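Long-range contact in nucleoporin NUP82 (Chaetomium thermophilum, PDB 5CWW), which forms part of the nuclear pore complex, here through its N-terminal beta-propeller domain, and may act both as structural component and as docking site for transport factors: residues 187-191 with 201-205. Where two conformers were deposited one is given. Residues are numbered along the deposited sequence.
Sequences GHALV and VWELS
Two middle strands of a four-stranded propeller blade meet here as an antiparallel hairpin, their short axes 4.6 Å apart at 160°. Gly-187, with positive phi (60/33), easy without CB, leads into the strand. His-188 is not yet extended (-111/10), but its O accepts from Leu-204 N at 3.0 Å; its side chain starts sideways, CB 3.6 Å from Leu-204 O, and in the m rotamer the ring stacks on Phe-128 while NE2 hydrogen-bonds Asp-127. Ala-189 faces Glu-203 in a non-hydrogen-bonded pair (CA to CA 4.3 Å), its small methyl suiting the buried position. Leu-190 and Trp-202 form the hydrogen-bonded pair: Leu-190 N to Trp-202 O and Trp-202 N to Leu-190 O are both 2.7 Å. Their bulk fills one buried face, Leu-190 (t, p) against Trp-180 and Leu-163, Trp-202 (chi1 m) by Pro-215, with NE1 hydrogen-bonded to Thr-192. On the face of Ala-189, Val-191 and Val-201, beta-branched as suits extended backbone and both t, touch through CG2 atoms at 4.3 Å; partly exposed Glu-203 suits its place by hydrogen-bonding Gln-290 and Thr-216 through OE2. Strand 175-180 flanks 189-194, strand 217-220 flanks 198-203, and Ile-139 of the preceding blade packs against Leu-190 and Leu-204.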
loop_
_atom_site.group_PDB
_atom_site.type_symbol
_atom_site.label_atom_id
_atom_site.label_comp_id
_atom_site.label_asym_id
_atom_site.label_seq_id
_atom_site.Cartn_x
_atom_site.Cartn_y
_atom_site.Cartn_z
ATOM N N GLY B 187 -10.109 -16.417 -4.296
ATOM C CA GLY B 187 -9.541 -15.573 -3.261
ATOM C C GLY B 187 -8.152 -16.039 -2.862
ATOM O O GLY B 187 -7.755 -15.907 -1.704
ATOM N N HIS B 188 -7.415 -16.582 -3.827
ATOM C CA HIS B 188 -6.076 -17.116 -3.574
ATOM C C HIS B 188 -4.971 -16.286 -4.227
ATOM O O HIS B 188 -3.812 -16.702 -4.256
ATOM C CB HIS B 188 -5.995 -18.566 -4.062
ATOM C CG HIS B 188 -6.792 -19.526 -3.234
ATOM N ND1 HIS B 188 -7.097 -20.801 -3.660
ATOM C CD2 HIS B 188 -7.339 -19.400 -2.002
ATOM C CE1 HIS B 188 -7.800 -21.418 -2.728
ATOM N NE2 HIS B 188 -7.961 -20.590 -1.711
ATOM N N ALA B 189 -5.329 -15.112 -4.739
ATOM C CA ALA B 189 -4.345 -14.180 -5.278
ATOM C C ALA B 189 -3.969 -13.153 -4.216
ATOM O O ALA B 189 -4.829 -12.436 -3.699
ATOM C CB ALA B 189 -4.881 -13.494 -6.515
ATOM N N LEU B 190 -2.680 -13.094 -3.895
ATOM C CA LEU B 190 -2.168 -12.218 -2.845
ATOM C C LEU B 190 -1.214 -11.165 -3.397
ATOM O O LEU B 190 -0.397 -11.452 -4.271
ATOM C CB LEU B 190 -1.453 -13.040 -1.771
ATOM C CG LEU B 190 -0.862 -12.258 -0.593
ATOM C CD1 LEU B 190 -1.959 -11.619 0.243
ATOM C CD2 LEU B 190 0.006 -13.165 0.264
ATOM N N VAL B 191 -1.329 -9.948 -2.877
ATOM C CA VAL B 191 -0.422 -8.862 -3.222
ATOM C C VAL B 191 0.411 -8.496 -2.002
ATOM O O VAL B 191 -0.138 -8.182 -0.947
ATOM C CB VAL B 191 -1.171 -7.607 -3.718
ATOM C CG1 VAL B 191 -0.189 -6.482 -4.033
ATOM C CG2 VAL B 191 -2.005 -7.934 -4.943
ATOM N N VAL B 201 2.526 -9.751 -7.087
ATOM C CA VAL B 201 1.285 -10.510 -7.145
ATOM C C VAL B 201 1.585 -12.012 -7.127
ATOM O O VAL B 201 2.279 -12.524 -8.010
ATOM C CB VAL B 201 0.476 -10.163 -8.409
ATOM C CG1 VAL B 201 -0.846 -10.929 -8.428
ATOM C CG2 VAL B 201 0.229 -8.653 -8.494
ATOM N N TRP B 202 1.063 -12.708 -6.120
ATOM C CA TRP B 202 1.218 -14.157 -6.002
ATOM C C TRP B 202 -0.127 -14.832 -6.217
ATOM O O TRP B 202 -1.110 -14.470 -5.572
ATOM C CB TRP B 202 1.769 -14.543 -4.627
ATOM C CG TRP B 202 2.884 -13.674 -4.135
ATOM C CD1 TRP B 202 2.773 -12.421 -3.599
ATOM C CD2 TRP B 202 4.280 -13.998 -4.106
ATOM N NE1 TRP B 202 4.013 -11.944 -3.249
ATOM C CE2 TRP B 202 4.955 -12.893 -3.550
ATOM C CE3 TRP B 202 5.024 -15.114 -4.501
ATOM C CZ2 TRP B 202 6.338 -12.872 -3.381
ATOM C CZ3 TRP B 202 6.398 -15.090 -4.332
ATOM C CH2 TRP B 202 7.039 -13.978 -3.777
ATOM N N GLU B 203 -0.167 -15.812 -7.116
ATOM C CA GLU B 203 -1.396 -16.555 -7.388
ATOM C C GLU B 203 -1.248 -17.994 -6.912
ATOM O O GLU B 203 -0.682 -18.841 -7.604
ATOM C CB GLU B 203 -1.725 -16.497 -8.878
ATOM C CG GLU B 203 -2.005 -15.076 -9.361
ATOM C CD GLU B 203 -2.285 -14.995 -10.846
ATOM O OE1 GLU B 203 -3.188 -15.709 -11.326
ATOM O OE2 GLU B 203 -1.592 -14.216 -11.533
ATOM N N LEU B 204 -1.780 -18.259 -5.724
ATOM C CA LEU B 204 -1.462 -19.475 -4.983
ATOM C C LEU B 204 -2.285 -20.690 -5.393
ATOM O O LEU B 204 -3.486 -20.598 -5.644
ATOM C CB LEU B 204 -1.646 -19.226 -3.485
ATOM C CG LEU B 204 -0.961 -17.969 -2.944
ATOM C CD1 LEU B 204 -1.257 -17.801 -1.465
ATOM C CD2 LEU B 204 0.541 -18.021 -3.194
ATOM N N SER B 205 -1.608 -21.833 -5.453
ATOM C CA SER B 205 -2.254 -23.121 -5.654
ATOM C C SER B 205 -1.506 -24.171 -4.843
ATOM O O SER B 205 -0.302 -24.361 -5.018
ATOM C CB SER B 205 -2.282 -23.502 -7.132
ATOM O OG SER B 205 -2.816 -24.804 -7.309
#